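Local coordinates for protein probable acetyltransferase (Thermus thermophilus, PDB 3EXN) that binds acetyl-CoA and, as a member of the GNAT family, probably transfers its acetyl group to an acceptor that is not known, at residues Ser34-Ala37 and Glu42-Thr45; Arg51-Leu56 and Val74-Ala79; Phe65-Gly70 and Ser92-Arg97; Ala125-Tyr128 and Lys133-Ala136. One frame throughout, in Å; residues are numbered along the deposited sequence.

Interaction 1 (Ser34-Ala37 and Glu42-Thr45). With ACO (acetyl coenzyme *a), chain C.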
# COMPACT_ATOMS: atom_id res chain seq x y z
N SER A 34 -0.07 -9.27 -12.20
CA SER A 34 -1.32 -9.94 -11.90
C SER A 34 -2.24 -8.98 -11.15
O SER A 34 -3.46 -8.99 -11.37
CB SER A 34 -1.13 -11.27 -11.12
OG SER A 34 -0.33 -12.24 -11.82
N TYR A 35 -1.67 -8.09 -10.35
CA TYR A 35 -2.50 -7.11 -9.66
C TYR A 35 -3.22 -6.14 -10.62
O TYR A 35 -4.40 -5.90 -10.49
CB TYR A 35 -1.67 -6.31 -8.67
CG TYR A 35 -2.45 -5.19 -8.08
CD1 TYR A 35 -3.56 -5.43 -7.26
CD2 TYR A 35 -2.10 -3.87 -8.34
CE1 TYR A 35 -4.32 -4.36 -6.74
CE2 TYR A 35 -2.84 -2.82 -7.82
CZ TYR A 35 -3.92 -3.07 -7.02
OH TYR A 35 -4.62 -1.97 -6.53
N PHE A 36 -2.49 -5.59 -11.59
CA PHE A 36 -3.07 -4.67 -12.56
C PHE A 36 -4.13 -5.32 -13.47
O PHE A 36 -5.16 -4.73 -13.72
CB PHE A 36 -1.97 -3.95 -13.35
CG PHE A 36 -1.16 -3.05 -12.48
CD1 PHE A 36 -1.59 -1.78 -12.19
CD2 PHE A 36 -0.01 -3.53 -11.87
CE1 PHE A 36 -0.87 -0.96 -11.33
CE2 PHE A 36 0.69 -2.72 -11.04
CZ PHE A 36 0.26 -1.45 -10.74
N ALA A 37 -3.89 -6.57 -13.86
CA ALA A 37 -4.87 -7.32 -14.63
C ALA A 37 -6.16 -7.53 -13.83
O ALA A 37 -7.27 -7.30 -14.37
CB ALA A 37 -4.29 -8.67 -15.10
N GLU A 42 -3.97 -1.36 -17.59
CA GLU A 42 -2.63 -1.54 -18.15
C GLU A 42 -1.57 -1.31 -17.05
O GLU A 42 -1.88 -0.69 -16.06
CB GLU A 42 -2.40 -0.49 -19.23
CG GLU A 42 -3.31 -0.61 -20.42
CD GLU A 42 -2.81 -1.60 -21.41
OE1 GLU A 42 -3.25 -1.57 -22.59
OE2 GLU A 42 -1.97 -2.42 -20.99
N LEU A 43 -0.37 -1.84 -17.21
CA LEU A 43 0.74 -1.51 -16.29
C LEU A 43 1.02 -0.01 -16.41
O LEU A 43 0.89 0.55 -17.53
CB LEU A 43 2.00 -2.31 -16.64
CG LEU A 43 1.98 -3.82 -16.37
CD1 LEU A 43 3.23 -4.45 -16.94
CD2 LEU A 43 1.86 -4.12 -14.88
N PRO A 44 1.32 0.67 -15.28
CA PRO A 44 1.57 2.11 -15.33
C PRO A 44 2.79 2.48 -16.18
O PRO A 44 3.79 1.73 -16.17
CB PRO A 44 1.81 2.50 -13.85
CG PRO A 44 1.58 1.31 -13.05
CD PRO A 44 1.42 0.12 -13.91
N THR A 45 2.72 3.60 -16.91
CA THR A 45 3.90 4.09 -17.67
C THR A 45 4.87 4.79 -16.70
O THR A 45 4.44 5.20 -15.62
CB THR A 45 3.58 5.14 -18.77
OG1 THR A 45 2.85 6.26 -18.19
CG2 THR A 45 2.80 4.50 -19.95
O5B ACO C . 0.07 -12.99 4.67
P1A ACO C . 1.46 -12.39 4.01
O1A ACO C . 2.30 -13.57 3.52
O2A ACO C . 1.95 -11.27 4.90
O3A ACO C . 0.81 -11.68 2.70
P2A ACO C . 1.66 -11.01 1.53
O4A ACO C . 1.41 -11.89 0.30
O5A ACO C . 3.10 -10.81 1.91
O6A ACO C . 0.82 -9.59 1.43
CBP ACO C . -0.87 -8.64 -0.10
CCP ACO C . -0.58 -9.50 1.14
CDP ACO C . -0.41 -7.23 0.25
CEP ACO C . -2.36 -8.58 -0.42
CAP ACO C . -0.08 -9.19 -1.32
OAP ACO C . -0.51 -10.53 -1.65
C9P ACO C . -0.25 -8.36 -2.58
O9P ACO C . 0.52 -7.45 -2.86
N8P ACO C . -1.26 -8.69 -3.38
C7P ACO C . -1.50 -8.05 -4.68
C6P ACO C . -1.81 -6.56 -4.58
C5P ACO C . -3.02 -6.30 -3.70
O5P ACO C . -4.06 -7.00 -3.77
N4P ACO C . -2.89 -5.28 -2.83
C3P ACO C . -3.96 -4.91 -1.93
C2P ACO C . -4.85 -3.86 -2.55
S1P ACO C . -6.16 -3.32 -1.43
C ACO C . -5.20 -2.28 -0.50
O ACO C . -4.03 -2.17 -0.76
CH3 ACO C . -5.81 -1.49 0.64
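The ring of Phe36 has a partner on each face. On one side lies Pro44, whose CD sits 3.8 Å from the centroid of the Phe36 ring and 19° off its normal. This is a CH-pi contact, displaced toward the CE1 and CZ rim, where Pro44 CG also touches. On the opposite face CD2 of Tyr35, the preceding residue of the helix, lies over the centre of the Phe36 ring, 4.0 Å above its plane. Leu43 meets the other end of the ring obliquely, with its CD2 3.6 Å from Phe36 CD2. The Phe36 side chain crosses both Leu43 and Pro44 at about a right angle. With CG anti to the carbonyl carbon (chi1 -66°), Phe36 sends its ring off the helix toward the loop.

The loop joins helix 33-38 to helix 46-57 in the N-terminal half of this GNAT fold. Thr45 is the N-cap of the second helix, and its OG1 bonds Asp48 N. Pro44 and Leu43 also touch helix 22-30, through Phe29 and His30.

An alanine in place of Phe36 would probably leave Pro44 CD and Leu43 CD2 without their partner and take away the ring face on which Tyr35 CD2 rests. The Tyr35 ring belongs to the acetyl-CoA pocket. CG of Tyr35 is anti to its own N (chi1 173°), and the ring points to the cofactor rather than to the loop. Tyr35 CD1 comes within 3.4 Å of C6P on the pantetheine arm of acetyl-CoA.

Interaction 2 (Arg51-Leu56 and Val74-Ala79); sequences RDLQTL and VGYLDA
Leu56 of helix 46-57 reaches the hydroxyl of Tyr76 on strand 72-81. The contact packs an N-terminal helix against the central mixed sheet of the GNAT fold. The axes of the two short segments approach to 12.2 Å at an angle of 43°, so side chains alone bridge the gap.

The direct contact is van der Waals and small: a methyl meets polar oxygens. Leu56 CD2 lies 3.4 Å from Tyr76 OH, the two side chains coming from opposite directions. The same methyl is 4.0 Å from Asp78 OD2. Leu56 holds CG between its backbone N and carbonyl carbon (chi1 79°), which brings this methyl to the strand. Leu53, one turn earlier, only skirts the hydroxyl with its CD2. The two leucines also touch Val17, and Leu56 packs on Ala64 of strand 62-69.

Backbone pairing joins strand 72-81 to strand 62-69. Val74 and Gly75 both face Leu67 there, in a classic beta bulge.

The polar part lies within the strand. Tyr76 and Asp78 are two residues apart and point to the same face of the sheet. Arg62 forms a salt bridge to Asp78 OD2, and this buried carboxylate oxygen also takes the hydroxyl of Tyr76. A phenylalanine in place of Tyr76 would probably cost Asp78 OD2 its hydroxyl donor and leave a gap beside Leu56 CD2. Tyr76 OH donates to Asp78 OD2 over 2.8 Å, coming from above the carboxylate plane, 52° out of it.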
# COMPACT_ATOMS: atom_id res chain seq x y z
N ARG A 51 4.28 11.46 -12.44
CA ARG A 51 3.19 12.36 -12.13
C ARG A 51 2.57 12.05 -10.74
O ARG A 51 2.33 12.94 -9.93
CB ARG A 51 2.16 12.29 -13.25
CG ARG A 51 0.97 13.14 -13.10
CD ARG A 51 0.12 13.04 -14.35
NE ARG A 51 0.91 13.36 -15.55
CZ ARG A 51 1.19 12.52 -16.57
NH1 ARG A 51 0.75 11.26 -16.60
NH2 ARG A 51 1.93 12.98 -17.59
N ASP A 52 2.34 10.77 -10.47
CA ASP A 52 1.75 10.36 -9.21
C ASP A 52 2.66 10.68 -8.01
O ASP A 52 2.19 11.09 -6.98
CB ASP A 52 1.39 8.88 -9.30
CG ASP A 52 0.13 8.63 -10.16
OD1 ASP A 52 -0.62 9.60 -10.47
OD2 ASP A 52 -0.12 7.47 -10.52
N LEU A 53 3.97 10.49 -8.16
CA LEU A 53 4.91 10.87 -7.11
C LEU A 53 5.01 12.38 -6.88
O LEU A 53 5.14 12.83 -5.74
CB LEU A 53 6.29 10.26 -7.36
CG LEU A 53 6.36 8.73 -7.24
CD1 LEU A 53 7.71 8.25 -7.69
CD2 LEU A 53 6.00 8.22 -5.80
N GLN A 54 4.84 13.17 -7.93
CA GLN A 54 4.86 14.65 -7.79
C GLN A 54 3.66 15.13 -6.99
O GLN A 54 3.76 16.05 -6.14
CB GLN A 54 4.90 15.29 -9.16
CG GLN A 54 6.19 15.04 -9.89
CD GLN A 54 6.19 15.52 -11.34
OE1 GLN A 54 5.15 15.62 -12.01
NE2 GLN A 54 7.37 15.79 -11.84
N THR A 55 2.53 14.50 -7.25
CA THR A 55 1.30 14.76 -6.55
C THR A 55 1.43 14.44 -5.06
O THR A 55 1.01 15.24 -4.23
CB THR A 55 0.07 14.01 -7.18
OG1 THR A 55 -0.12 14.44 -8.54
CG2 THR A 55 -1.15 14.32 -6.39
N LEU A 56 1.99 13.29 -4.71
CA LEU A 56 2.08 12.94 -3.28
C LEU A 56 3.15 13.73 -2.55
O LEU A 56 3.01 14.01 -1.35
CB LEU A 56 2.23 11.42 -3.05
CG LEU A 56 3.54 10.66 -3.21
CD1 LEU A 56 4.45 10.84 -1.95
CD2 LEU A 56 3.27 9.16 -3.46
N VAL A 74 10.93 -4.39 -2.97
CA VAL A 74 10.05 -5.55 -2.99
C VAL A 74 8.59 -5.20 -2.72
O VAL A 74 7.75 -6.08 -2.61
CB VAL A 74 10.49 -6.67 -1.97
CG1 VAL A 74 11.90 -7.15 -2.27
CG2 VAL A 74 10.37 -6.18 -0.52
N GLY A 75 8.27 -3.92 -2.68
CA GLY A 75 6.86 -3.53 -2.54
C GLY A 75 6.71 -2.05 -2.36
O GLY A 75 7.68 -1.28 -2.46
N TYR A 76 5.47 -1.66 -2.04
CA TYR A 76 5.07 -0.25 -1.98
C TYR A 76 3.90 -0.14 -1.02
O TYR A 76 3.02 -1.00 -1.03
CB TYR A 76 4.67 0.24 -3.36
CG TYR A 76 4.24 1.68 -3.40
CD1 TYR A 76 5.15 2.70 -3.13
CD2 TYR A 76 2.92 2.03 -3.74
CE1 TYR A 76 4.77 4.06 -3.18
CE2 TYR A 76 2.54 3.37 -3.79
CZ TYR A 76 3.47 4.39 -3.50
OH TYR A 76 3.06 5.72 -3.55
N LEU A 77 3.88 0.89 -0.18
CA LEU A 77 2.80 1.13 0.78
C LEU A 77 2.44 2.62 0.70
O LEU A 77 3.33 3.47 0.73
CB LEU A 77 3.21 0.71 2.20
CG LEU A 77 2.21 0.86 3.39
CD1 LEU A 77 2.52 -0.14 4.51
CD2 LEU A 77 2.18 2.34 3.93
N ASP A 78 1.15 2.92 0.57
CA ASP A 78 0.70 4.34 0.36
C ASP A 78 -0.49 4.54 1.24
O ASP A 78 -1.46 3.82 1.12
CB ASP A 78 0.35 4.57 -1.15
CG ASP A 78 0.23 6.06 -1.55
OD1 ASP A 78 -0.12 6.94 -0.70
OD2 ASP A 78 0.48 6.37 -2.74
N ALA A 79 -0.40 5.51 2.13
CA ALA A 79 -1.48 5.89 3.05
C ALA A 79 -1.65 7.42 3.11
O ALA A 79 -0.76 8.20 2.73
CB ALA A 79 -1.20 5.30 4.42

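Interaction 3 (Phe65-Gly70 and Ser92-Arg97). With ACO (acetyl coenzyme *a), chain C.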
# COMPACT_ATOMS: atom_id res chain seq x y z
N PHE A 65 5.86 4.74 0.91
CA PHE A 65 7.15 4.08 1.11
C PHE A 65 7.43 3.05 0.05
O PHE A 65 6.55 2.23 -0.29
CB PHE A 65 7.16 3.33 2.45
CG PHE A 65 6.76 4.17 3.61
CD1 PHE A 65 7.73 4.87 4.36
CD2 PHE A 65 5.42 4.28 3.93
CE1 PHE A 65 7.34 5.66 5.46
CE2 PHE A 65 5.02 5.07 5.02
CZ PHE A 65 5.98 5.78 5.76
N LEU A 66 8.66 3.04 -0.47
CA LEU A 66 9.19 1.82 -1.05
C LEU A 66 9.59 0.81 0.05
O LEU A 66 10.15 1.20 1.08
CB LEU A 66 10.38 2.13 -1.95
CG LEU A 66 10.11 2.36 -3.42
CD1 LEU A 66 11.44 2.80 -4.02
CD2 LEU A 66 9.56 1.11 -4.18
N LEU A 67 9.30 -0.46 -0.17
CA LEU A 67 9.59 -1.55 0.78
C LEU A 67 10.82 -2.29 0.33
O LEU A 67 10.89 -2.74 -0.81
CB LEU A 67 8.37 -2.47 0.95
CG LEU A 67 7.04 -1.79 1.27
CD1 LEU A 67 5.91 -2.83 1.40
CD2 LEU A 67 7.11 -0.95 2.53
N PHE A 68 11.84 -2.31 1.20
CA PHE A 68 13.15 -2.82 0.81
C PHE A 68 13.53 -4.03 1.63
O PHE A 68 13.36 -4.05 2.84
CB PHE A 68 14.26 -1.76 0.96
CG PHE A 68 14.35 -0.79 -0.23
CD1 PHE A 68 15.06 -1.12 -1.39
CD2 PHE A 68 13.76 0.46 -0.14
CE1 PHE A 68 15.16 -0.22 -2.46
CE2 PHE A 68 13.88 1.42 -1.22
CZ PHE A 68 14.55 1.07 -2.38
N LEU A 69 14.10 -5.01 0.96
CA LEU A 69 14.90 -6.05 1.67
C LEU A 69 16.34 -5.81 1.25
O LEU A 69 16.75 -6.15 0.12
CB LEU A 69 14.43 -7.46 1.31
CG LEU A 69 13.13 -7.96 1.94
CD1 LEU A 69 12.76 -9.32 1.39
CD2 LEU A 69 13.16 -7.97 3.48
N GLY A 70 17.12 -5.20 2.14
CA GLY A 70 18.47 -4.74 1.79
C GLY A 70 18.34 -3.69 0.70
O GLY A 70 17.65 -2.71 0.90
N SER A 92 -4.41 3.21 1.09
CA SER A 92 -4.95 3.10 -0.28
C SER A 92 -4.29 2.04 -1.14
O SER A 92 -4.89 1.58 -2.09
CB SER A 92 -4.87 4.47 -1.01
OG SER A 92 -3.53 4.89 -1.23
N LEU A 93 -3.07 1.66 -0.80
CA LEU A 93 -2.36 0.61 -1.53
C LEU A 93 -1.27 -0.04 -0.68
O LEU A 93 -0.38 0.65 -0.13
CB LEU A 93 -1.76 1.17 -2.84
CG LEU A 93 -1.14 0.17 -3.79
CD1 LEU A 93 -2.13 -0.95 -4.16
CD2 LEU A 93 -0.62 0.93 -5.02
N LEU A 94 -1.34 -1.37 -0.58
CA LEU A 94 -0.23 -2.20 -0.09
C LEU A 94 0.05 -3.28 -1.16
O LEU A 94 -0.81 -4.07 -1.51
CB LEU A 94 -0.60 -2.85 1.24
CG LEU A 94 0.41 -3.85 1.84
CD1 LEU A 94 1.88 -3.31 2.03
CD2 LEU A 94 -0.13 -4.41 3.17
N LEU A 95 1.23 -3.24 -1.72
CA LEU A 95 1.60 -4.15 -2.77
C LEU A 95 2.95 -4.83 -2.43
O LEU A 95 3.92 -4.16 -2.15
CB LEU A 95 1.68 -3.38 -4.11
CG LEU A 95 2.19 -4.17 -5.33
CD1 LEU A 95 1.38 -5.44 -5.52
CD2 LEU A 95 2.08 -3.29 -6.60
N ILE A 96 2.98 -6.15 -2.45
CA ILE A 96 4.25 -6.91 -2.39
C ILE A 96 4.49 -7.45 -3.78
O ILE A 96 3.60 -8.04 -4.43
CB ILE A 96 4.17 -8.07 -1.34
CG1 ILE A 96 3.81 -7.56 0.06
CG2 ILE A 96 5.47 -8.91 -1.35
CD1 ILE A 96 4.84 -6.56 0.63
N ARG A 97 5.72 -7.24 -4.27
CA ARG A 97 6.14 -7.69 -5.59
C ARG A 97 5.85 -9.19 -5.71
O ARG A 97 6.08 -9.96 -4.77
CB ARG A 97 7.64 -7.43 -5.75
CG ARG A 97 8.09 -6.97 -7.09
CD ARG A 97 9.58 -6.66 -7.07
NE ARG A 97 10.41 -7.87 -7.09
CZ ARG A 97 11.74 -7.87 -7.01
NH1 ARG A 97 12.42 -6.73 -6.88
NH2 ARG A 97 12.41 -9.02 -7.11
O5B ACO C . 0.07 -12.99 4.67
P1A ACO C . 1.46 -12.39 4.01
O1A ACO C . 2.30 -13.57 3.52
O2A ACO C . 1.95 -11.27 4.90
O3A ACO C . 0.81 -11.68 2.70
P2A ACO C . 1.66 -11.01 1.53
O4A ACO C . 1.41 -11.89 0.30
O5A ACO C . 3.10 -10.81 1.91
O6A ACO C . 0.82 -9.59 1.43
CBP ACO C . -0.87 -8.64 -0.10
CCP ACO C . -0.58 -9.50 1.14
CDP ACO C . -0.41 -7.23 0.25
CEP ACO C . -2.36 -8.58 -0.42
CAP ACO C . -0.08 -9.19 -1.32
OAP ACO C . -0.51 -10.53 -1.65
C9P ACO C . -0.25 -8.36 -2.58
O9P ACO C . 0.52 -7.45 -2.86
N8P ACO C . -1.26 -8.69 -3.38
C7P ACO C . -1.50 -8.05 -4.68
C6P ACO C . -1.81 -6.56 -4.58
C5P ACO C . -3.02 -6.30 -3.70
O5P ACO C . -4.06 -7.00 -3.77
N4P ACO C . -2.89 -5.28 -2.83
C3P ACO C . -3.96 -4.91 -1.93
C2P ACO C . -4.85 -3.86 -2.55
S1P ACO C . -6.16 -3.32 -1.43
C ACO C . -5.20 -2.28 -0.50
O ACO C . -4.03 -2.17 -0.76
CH3 ACO C . -5.81 -1.49 0.64
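Leu94 holds acetyl-CoA through both of its backbone polar groups. Its O accepts from N4P of acetyl-CoA over 2.7 Å, with a bent N-H...O angle of 138°. Its N donates to the acetyl oxygen O of acetyl-CoA at 2.8 Å. Two residues on, Ile96 N bonds O9P of acetyl-CoA at 2.8 Å, and this bond is nearly straight (172°). The pantetheine arm thus pairs with strand 89-96 much as another strand would, a mode of binding well known in GNAT enzymes. Leu95 CD1 adds an apolar touch to C6P of acetyl-CoA at 3.5 Å.

The side chains of Leu94 and Ile96 reach back to strand 62-69. Leu67 CD1 rests against both ends, 4.1 Å from Leu94 CD1 and 4.0 Å from Ile96 CD1. The Leu67 side chain crosses each of them at about a right angle. Leu94 has its CG anti to the backbone N (chi1 175°), and its CD1 branch turns to Leu67 while CG stays 3.8 Å from CDP of acetyl-CoA. Strand 72-81 lies between these two strands in the sheet, so the leucine and isoleucine meet Leu67 across it. Leu67 and Leu94 both touch Ala109 of helix 105-115.

The chemistry is divided. Backbone groups bond the cofactor, while the side chains of Leu94 and Ile96 fill the apolar layer on one face of the sheet.

Interaction 4 (Ala125-Tyr128 and Lys133-Ala136); sequences AVVY and KAKA. With ACO (acetyl coenzyme *a), chain C.
Val127 meets Lys135 and Ala134 with a single methyl, and these three residues account for the whole buried surface. Val127 CG1 is 4.1 Å from Lys135 CG and 4.2 Å from Ala134 CB. The first torsion of Val127 puts CG1 anti to the backbone N (chi1 178°), facing the helix. Its other branch, CG2, goes to acetyl-CoA, 4.0 Å from the thioester sulfur S1P. One side chain thus touches both the helix and the cofactor's reactive end.

Only the inner part of Lys135 packs on the valine. Beyond CG its chain runs extended, and NZ makes a weak hydrogen bond to Thr154. Ala134 CB lies 3.7 Å from O5P of acetyl-CoA. Its neighbour Lys133 brings its end up to the pantetheine, CE 3.3 Å from OAP of acetyl-CoA, and its NZ bonds Gln101. Asn131, just ahead, binds acetyl-CoA through ND2 and accepts from Ala134 N through OD1.

Strand and helix form one side of the acetyl-CoA pocket of this GNAT fold, strand 89-96 the other. Strand 122-128 runs beside strand 89-96 in parallel and beside strand 153-159 antiparallel. Helix 132-140 is the next element in the chain, with Tyr156 of strand 153-159 touching both Val127 and Lys135.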
# COMPACT_ATOMS: atom_id res chain seq x y z
N ALA A 125 -8.69 0.72 5.44
CA ALA A 125 -8.10 0.13 4.21
C ALA A 125 -9.23 0.08 3.17
O ALA A 125 -10.36 -0.32 3.50
CB ALA A 125 -7.60 -1.26 4.52
N VAL A 126 -8.94 0.52 1.92
CA VAL A 126 -9.92 0.53 0.82
C VAL A 126 -9.45 -0.43 -0.26
O VAL A 126 -8.31 -0.34 -0.69
CB VAL A 126 -10.20 1.91 0.25
CG1 VAL A 126 -8.88 2.65 -0.17
CG2 VAL A 126 -11.24 1.80 -0.92
N VAL A 127 -10.31 -1.40 -0.60
CA VAL A 127 -9.97 -2.44 -1.56
C VAL A 127 -10.69 -2.14 -2.88
O VAL A 127 -11.88 -1.84 -2.87
CB VAL A 127 -10.35 -3.83 -1.07
CG1 VAL A 127 -10.00 -4.88 -2.16
CG2 VAL A 127 -9.67 -4.14 0.28
N TYR A 128 -9.95 -2.22 -4.00
CA TYR A 128 -10.46 -1.83 -5.30
C TYR A 128 -10.80 -3.07 -6.11
O TYR A 128 -9.98 -4.00 -6.22
CB TYR A 128 -9.41 -1.00 -6.05
CG TYR A 128 -9.16 0.35 -5.38
CD1 TYR A 128 -9.94 1.44 -5.70
CD2 TYR A 128 -8.17 0.51 -4.39
CE1 TYR A 128 -9.74 2.69 -5.09
CE2 TYR A 128 -7.96 1.76 -3.77
CZ TYR A 128 -8.76 2.84 -4.13
OH TYR A 128 -8.60 4.10 -3.57
N LYS A 133 -9.08 -12.13 -2.40
CA LYS A 133 -7.78 -12.41 -1.76
C LYS A 133 -7.24 -11.29 -0.87
O LYS A 133 -6.67 -11.56 0.22
CB LYS A 133 -6.73 -12.70 -2.83
CG LYS A 133 -5.26 -12.30 -2.45
CD LYS A 133 -4.35 -12.46 -3.68
CE LYS A 133 -2.92 -11.95 -3.47
NZ LYS A 133 -1.93 -12.65 -4.37
N ALA A 134 -7.35 -10.05 -1.34
CA ALA A 134 -6.95 -8.88 -0.54
C ALA A 134 -7.91 -8.71 0.63
O ALA A 134 -7.50 -8.40 1.74
CB ALA A 134 -6.90 -7.58 -1.42
N LYS A 135 -9.20 -8.89 0.38
CA LYS A 135 -10.20 -8.80 1.45
C LYS A 135 -9.94 -9.85 2.54
O LYS A 135 -10.00 -9.55 3.76
CB LYS A 135 -11.61 -8.95 0.87
CG LYS A 135 -11.94 -7.89 -0.20
CD LYS A 135 -13.37 -8.13 -0.74
CE LYS A 135 -13.83 -6.98 -1.62
NZ LYS A 135 -15.16 -7.25 -2.26
N ALA A 136 -9.63 -11.07 2.14
CA ALA A 136 -9.28 -12.13 3.12
C ALA A 136 -8.01 -11.75 3.94
O ALA A 136 -7.96 -11.95 5.17
CB ALA A 136 -9.09 -13.48 2.39
O5B ACO C . 0.07 -12.99 4.67
P1A ACO C . 1.46 -12.39 4.01
O1A ACO C . 2.30 -13.57 3.52
O2A ACO C . 1.95 -11.27 4.90
O3A ACO C . 0.81 -11.68 2.70
P2A ACO C . 1.66 -11.01 1.53
O4A ACO C . 1.41 -11.89 0.30
O5A ACO C . 3.10 -10.81 1.91
O6A ACO C . 0.82 -9.59 1.43
CBP ACO C . -0.87 -8.64 -0.10
CCP ACO C . -0.58 -9.50 1.14
CDP ACO C . -0.41 -7.23 0.25
CEP ACO C . -2.36 -8.58 -0.42
CAP ACO C . -0.08 -9.19 -1.32
OAP ACO C . -0.51 -10.53 -1.65
C9P ACO C . -0.25 -8.36 -2.58
O9P ACO C . 0.52 -7.45 -2.86
N8P ACO C . -1.26 -8.69 -3.38
C7P ACO C . -1.50 -8.05 -4.68
C6P ACO C . -1.81 -6.56 -4.58
C5P ACO C . -3.02 -6.30 -3.70
O5P ACO C . -4.06 -7.00 -3.77
N4P ACO C . -2.89 -5.28 -2.83
C3P ACO C . -3.96 -4.91 -1.93
C2P ACO C . -4.85 -3.86 -2.55
S1P ACO C . -6.16 -3.32 -1.43
C ACO C . -5.20 -2.28 -0.50
O ACO C . -4.03 -2.17 -0.76
CH3 ACO C . -5.81 -1.49 0.64

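Overall arrangement
Interactions 2 and 3 are fully buried and share the central sheet. Their strands 62-69, 72-81 and 89-96 are neighbours, joined by probable bonds such as Val74 N to Leu67 O, 2.7 Å. Interaction 4 is also buried but lies farther across the sheet, beyond strand 89-96. Interaction 1 is only partly buried and involves no strand. Acetyl-CoA links interactions 1, 3 and 4 by different means: a tyrosine ring, backbone hydrogen bonds, and aliphatic groups along the arm and at the thioester. Interaction 2 stays back from the cofactor and has a buried carboxylate instead. No hydrogen bond joins any of the four pairs directly; the contacts are van der Waals, with one CH-pi contact in interaction 1.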